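Local coordinates for putative oxidoreductase yhhX (Escherichia coli K-12, PDB 3F4L), which is a probable oxidoreductase of the Gfo/Idh/MocA family, possibly an NADP+-dependent scyllo-inositol dehydrogenase, at residues A[187-199]-A[331-345]. Residues are numbered along the deposited sequence; the frame is centred on the assembly and turned at random.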
loop_
_atom_site.group_PDB
_atom_site.type_symbol
_atom_site.label_atom_id
_atom_site.label_comp_id
_atom_site.label_asym_id
_atom_site.label_seq_id
_atom_site.Cartn_x
_atom_site.Cartn_y
_atom_site.Cartn_z
ATOM N N PHE A 187 16.207 1.311 9.057
ATOM C CA PHE A 187 15.849 2.638 9.525
ATOM C C PHE A 187 15.771 2.867 11.024
ATOM O O PHE A 187 15.710 4.001 11.462
ATOM C CB PHE A 187 14.526 3.037 8.868
ATOM C CG PHE A 187 14.528 2.881 7.362
ATOM C CD1 PHE A 187 15.426 3.590 6.577
ATOM C CD2 PHE A 187 13.635 2.020 6.738
ATOM C CE1 PHE A 187 15.437 3.449 5.194
ATOM C CE2 PHE A 187 13.635 1.870 5.352
ATOM C CZ PHE A 187 14.536 2.583 4.578
ATOM N N GLY A 188 15.762 1.799 11.813
ATOM C CA GLY A 188 15.714 1.978 13.251
ATOM C C GLY A 188 14.330 2.020 13.873
ATOM O O GLY A 188 13.423 1.298 13.459
ATOM N N ARG A 189 14.191 2.878 14.880
ATOM C CA ARG A 189 12.956 3.058 15.642
ATOM C C ARG A 189 12.055 4.126 15.010
ATOM O O ARG A 189 12.435 5.295 14.909
ATOM C CB ARG A 189 13.324 3.484 17.066
ATOM C CG ARG A 189 12.668 2.723 18.208
ATOM C CD ARG A 189 13.314 3.140 19.550
ATOM N NE ARG A 189 13.239 2.098 20.581
ATOM C CZ ARG A 189 13.780 2.193 21.799
ATOM N NH1 ARG A 189 14.443 3.287 22.160
ATOM N NH2 ARG A 189 13.667 1.188 22.661
ATOM N N PRO A 190 10.842 3.746 14.591
ATOM C CA PRO A 190 9.926 4.714 13.972
ATOM C C PRO A 190 9.288 5.666 14.979
ATOM O O PRO A 190 9.251 5.379 16.184
ATOM C CB PRO A 190 8.882 3.819 13.315
ATOM C CG PRO A 190 8.766 2.701 14.293
ATOM C CD PRO A 190 10.229 2.406 14.644
ATOM N N ASP A 191 8.780 6.782 14.465
ATOM C CA ASP A 191 8.102 7.790 15.273
ATOM C C ASP A 191 6.668 7.342 15.554
ATOM O O ASP A 191 6.165 7.494 16.671
ATOM C CB ASP A 191 8.033 9.136 14.535
ATOM C CG ASP A 191 9.397 9.698 14.201
ATOM O OD1 ASP A 191 10.303 9.603 15.057
ATOM O OD2 ASP A 191 9.554 10.245 13.084
ATOM N N HIS A 192 6.018 6.813 14.520
ATOM C CA HIS A 192 4.634 6.367 14.608
ATOM C C HIS A 192 4.419 5.047 13.872
ATOM O O HIS A 192 5.197 4.673 12.990
ATOM C CB HIS A 192 3.699 7.385 13.955
ATOM C CG HIS A 192 4.036 8.810 14.257
ATOM N ND1 HIS A 192 3.754 9.402 15.470
ATOM C CD2 HIS A 192 4.617 9.769 13.495
ATOM C CE1 HIS A 192 4.144 10.666 15.440
ATOM N NE2 HIS A 192 4.671 10.912 14.253
ATOM N N VAL A 193 3.343 4.358 14.233
ATOM C CA VAL A 193 2.984 3.111 13.573
ATOM C C VAL A 193 1.484 3.071 13.335
ATOM O O VAL A 193 0.701 3.347 14.241
ATOM C CB VAL A 193 3.366 1.870 14.405
ATOM C CG1 VAL A 193 2.926 0.609 13.666
ATOM C CG2 VAL A 193 4.873 1.829 14.644
ATOM N N ALA A 194 1.083 2.757 12.107
ATOM C CA ALA A 194 -0.332 2.631 11.763
ATOM C C ALA A 194 -0.584 1.132 11.568
ATOM O O ALA A 194 0.145 0.475 10.817
ATOM C CB ALA A 194 -0.651 3.381 10.460
ATOM N N TYR A 195 -1.613 0.606 12.225
ATOM C CA TYR A 195 -1.952 -0.811 12.143
ATOM C C TYR A 195 -3.288 -1.117 11.455
ATOM O O TYR A 195 -4.270 -0.391 11.616
ATOM C CB TYR A 195 -2.031 -1.445 13.542
ATOM C CG TYR A 195 -0.843 -1.269 14.465
ATOM C CD1 TYR A 195 -0.793 -0.217 15.378
ATOM C CD2 TYR A 195 0.199 -2.200 14.475
ATOM C CE1 TYR A 195 0.258 -0.099 16.282
ATOM C CE2 TYR A 195 1.256 -2.090 15.372
ATOM C CZ TYR A 195 1.280 -1.040 16.274
ATOM O OH TYR A 195 2.327 -0.932 17.167
ATOM N N ASP A 196 -3.295 -2.218 10.711
ATOM C CA ASP A 196 -4.468 -2.762 10.029
ATOM C C ASP A 196 -4.266 -4.269 10.181
ATOM O O ASP A 196 -3.440 -4.860 9.485
ATOM C CB ASP A 196 -4.491 -2.403 8.538
ATOM C CG ASP A 196 -5.435 -3.297 7.737
ATOM O OD1 ASP A 196 -6.524 -3.634 8.260
ATOM O OD2 ASP A 196 -5.100 -3.660 6.584
ATOM N N ILE A 197 -5.006 -4.879 11.100
ATOM C CA ILE A 197 -4.884 -6.306 11.369
ATOM C C ILE A 197 -6.261 -6.970 11.270
ATOM O O ILE A 197 -7.157 -6.680 12.066
ATOM C CB ILE A 197 -4.308 -6.534 12.788
ATOM C CG1 ILE A 197 -2.990 -5.763 12.945
ATOM C CG2 ILE A 197 -4.081 -8.031 13.029
ATOM C CD1 ILE A 197 -2.438 -5.747 14.374
ATOM N N ARG A 198 -6.417 -7.869 10.300
ATOM C CA ARG A 198 -7.697 -8.532 10.093
ATOM C C ARG A 198 -7.632 -10.055 9.934
ATOM O O ARG A 198 -6.603 -10.620 9.557
ATOM C CB ARG A 198 -8.391 -7.930 8.865
ATOM C CG ARG A 198 -8.039 -6.478 8.628
ATOM C CD ARG A 198 -9.114 -5.712 7.858
ATOM N NE ARG A 198 -9.316 -6.131 6.471
ATOM C CZ ARG A 198 -8.401 -6.058 5.505
ATOM N NH1 ARG A 198 -7.187 -5.592 5.759
ATOM N NH2 ARG A 198 -8.717 -6.421 4.268
ATOM N N SER A 199 -8.757 -10.700 10.234
ATOM C CA SER A 199 -8.910 -12.147 10.115
ATOM C C SER A 199 -9.970 -12.323 9.028
ATOM O O SER A 199 -11.164 -12.156 9.282
ATOM C CB SER A 199 -9.396 -12.734 11.443
ATOM O OG SER A 199 -9.556 -14.135 11.333
ATOM N N ARG A 331 1.783 -3.444 20.761
ATOM C CA ARG A 331 0.894 -2.302 20.629
ATOM C C ARG A 331 -0.069 -2.397 19.447
ATOM O O ARG A 331 -0.965 -1.568 19.305
ATOM C CB ARG A 331 1.712 -1.008 20.563
ATOM C CG ARG A 331 2.535 -0.764 21.837
ATOM C CD ARG A 331 2.989 0.687 21.945
ATOM N NE ARG A 331 1.841 1.582 22.020
ATOM C CZ ARG A 331 1.919 2.908 22.020
ATOM N NH1 ARG A 331 3.102 3.506 21.946
ATOM N NH2 ARG A 331 0.811 3.637 22.097
ATOM N N GLY A 332 0.101 -3.415 18.614
ATOM C CA GLY A 332 -0.798 -3.579 17.490
ATOM C C GLY A 332 -2.143 -4.068 18.004
ATOM O O GLY A 332 -3.170 -3.909 17.345
ATOM N N PHE A 333 -2.134 -4.658 19.194
ATOM C CA PHE A 333 -3.352 -5.178 19.804
ATOM C C PHE A 333 -3.758 -4.337 21.019
ATOM O O PHE A 333 -4.566 -4.753 21.847
ATOM C CB PHE A 333 -3.137 -6.650 20.187
ATOM C CG PHE A 333 -2.856 -7.533 19.005
ATOM C CD1 PHE A 333 -3.885 -7.942 18.163
ATOM C CD2 PHE A 333 -1.552 -7.890 18.683
ATOM C CE1 PHE A 333 -3.616 -8.685 17.018
ATOM C CE2 PHE A 333 -1.277 -8.632 17.537
ATOM C CZ PHE A 333 -2.313 -9.030 16.704
ATOM N N GLU A 334 -3.192 -3.139 21.096
ATOM C CA GLU A 334 -3.470 -2.208 22.184
ATOM C C GLU A 334 -4.919 -1.740 22.084
ATOM O O GLU A 334 -5.616 -1.620 23.091
ATOM C CB GLU A 334 -2.520 -1.018 22.083
ATOM C CG GLU A 334 -2.478 -0.132 23.302
ATOM C CD GLU A 334 -1.396 0.918 23.188
ATOM O OE1 GLU A 334 -1.533 1.825 22.341
ATOM O OE2 GLU A 334 -0.404 0.825 23.939
ATOM N N GLN A 335 -5.364 -1.471 20.861
ATOM C CA GLN A 335 -6.735 -1.043 20.617
ATOM C C GLN A 335 -7.246 -1.722 19.349
ATOM O O GLN A 335 -6.473 -2.349 18.621
ATOM C CB GLN A 335 -6.813 0.488 20.507
ATOM C CG GLN A 335 -5.916 1.116 19.470
ATOM C CD GLN A 335 -5.764 2.620 19.665
ATOM O OE1 GLN A 335 -6.754 3.344 19.820
ATOM N NE2 GLN A 335 -4.518 3.098 19.652
ATOM N N ALA A 336 -8.546 -1.622 19.096
ATOM C CA ALA A 336 -9.130 -2.245 17.913
ATOM C C ALA A 336 -8.529 -1.681 16.628
ATOM O O ALA A 336 -8.168 -0.502 16.566
ATOM C CB ALA A 336 -10.652 -2.044 17.909
ATOM N N SER A 337 -8.425 -2.534 15.610
ATOM C CA SER A 337 -7.888 -2.138 14.309
ATOM C C SER A 337 -8.992 -1.520 13.447
ATOM O O SER A 337 -10.145 -1.945 13.507
ATOM C CB SER A 337 -7.294 -3.354 13.598
ATOM O OG SER A 337 -6.873 -3.024 12.287
ATOM N N PRO A 338 -8.650 -0.517 12.619
ATOM C CA PRO A 338 -7.316 0.066 12.446
ATOM C C PRO A 338 -6.979 1.079 13.524
ATOM O O PRO A 338 -7.871 1.688 14.111
ATOM C CB PRO A 338 -7.409 0.715 11.074
ATOM C CG PRO A 338 -8.794 1.265 11.092
ATOM C CD PRO A 338 -9.612 0.109 11.692
ATOM N N SER A 339 -5.691 1.259 13.788
ATOM C CA SER A 339 -5.263 2.226 14.792
ATOM C C SER A 339 -3.874 2.778 14.491
ATOM O O SER A 339 -3.139 2.242 13.663
ATOM C CB SER A 339 -5.259 1.587 16.184
ATOM O OG SER A 339 -4.172 0.686 16.344
ATOM N N THR A 340 -3.516 3.858 15.171
ATOM C CA THR A 340 -2.204 4.458 14.999
ATOM C C THR A 340 -1.650 4.746 16.389
ATOM O O THR A 340 -2.411 4.990 17.331
ATOM C CB THR A 340 -2.281 5.770 14.195
ATOM O OG1 THR A 340 -2.921 5.528 12.936
ATOM C CG2 THR A 340 -0.885 6.318 13.939
ATOM N N VAL A 341 -0.331 4.694 16.520
ATOM C CA VAL A 341 0.319 4.958 17.795
ATOM C C VAL A 341 1.643 5.677 17.567
ATOM O O VAL A 341 2.242 5.588 16.491
ATOM C CB VAL A 341 0.627 3.652 18.564
ATOM C CG1 VAL A 341 -0.644 2.817 18.724
ATOM C CG2 VAL A 341 1.696 2.862 17.829
ATOM N N THR A 342 2.085 6.397 18.588
ATOM C CA THR A 342 3.355 7.098 18.536
ATOM C C THR A 342 4.269 6.361 19.505
ATOM O O THR A 342 3.859 6.016 20.616
ATOM C CB THR A 342 3.209 8.565 18.980
ATOM O OG1 THR A 342 2.661 8.611 20.301
ATOM C CG2 THR A 342 2.285 9.312 18.038
ATOM N N LEU A 343 5.496 6.091 19.076
ATOM C CA LEU A 343 6.455 5.389 19.921
ATOM C C LEU A 343 7.318 6.352 20.724
ATOM O O LEU A 343 7.921 7.271 20.167
ATOM C CB LEU A 343 7.376 4.507 19.073
ATOM C CG LEU A 343 6.900 3.130 18.622
ATOM C CD1 LEU A 343 5.670 3.268 17.775
ATOM C CD2 LEU A 343 8.022 2.442 17.844
ATOM N N ALA A 344 7.380 6.141 22.034
ATOM C CA ALA A 344 8.210 6.986 22.884
ATOM C C ALA A 344 9.637 6.546 22.583
ATOM O O ALA A 344 10.594 7.316 22.708
ATOM C CB ALA A 344 7.877 6.743 24.348
ATOM N N LYS A 345 9.747 5.289 22.164
ATOM C CA LYS A 345 11.014 4.659 21.814
ATOM C C LYS A 345 10.747 3.464 20.884
ATOM O O LYS A 345 10.833 2.299 21.330
ATOM C CB LYS A 345 11.745 4.203 23.082
ATOM C CG LYS A 345 12.204 5.343 23.988
ATOM C CD LYS A 345 12.727 4.818 25.312
ATOM C CE LYS A 345 11.694 3.929 26.004
ATOM N NZ LYS A 345 10.365 4.595 26.134
ATOM O OXT LYS A 345 10.439 3.712 19.701
HETATM O O HOH W 1 -8.522 -3.324 10.390
#
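Y195 of strand 192-198 lies against G332, while its backbone pairs with S339 of the chain's last strand. The side chain starts at CB, 3.9 Å from S339 O. With CG anti to its own carbonyl carbon (chi1 -53°), the ring turns inward beneath the sheet. CD1 passes S339 OG, CE1 meets V341 CG2 at 3.6 Å, and G332 CA sits over the ring centre in a CH-pi contact, 3.4 Å from the centroid. Glycine suits this place, since a CB would press on Y195 CE2 and I197 CD1; V193 CG1 lies over the opposite face, toward its rim. At the tip, OH lies beside R331 CB and hydrogen-bonds to I328 O, so a tyrosine both fills the core and ties strand to helix.

The strands run antiparallel, with V193-V341 and Y195-S339 as hydrogen-bonded pairs; Y195 N to S339 O is nearly straight, 2.7 Å at 176°. Just ahead of strand 339-342, S337 OG, anti to its backbone N (chi1 175°), takes the place of a main-chain acceptor and receives I197 N at 2.9 Å. On the face opposite Y195, which carries H192 and A194, the T340 hydroxyl bonds to T340 of the second subunit.

Near the chain terminus, L343 CD1 packs on V193 CG2 and its CD2 on P190 CG. R189 faces the terminal carboxylate of K345 by charge alone; the two groups are placed too close together, so the detail is doubtful, as is the exact position of NE, which also bonds to T324. A leucine in place of this arginine would probably leave the carboxylate without this counter-charge and T324 without its donor.

The chemistry is thus divided: backbone bonds fix the register of this edge strand, an aromatic and aliphatic layer seals it onto helix 319-331, and the T340 hydroxyl reaches the second subunit.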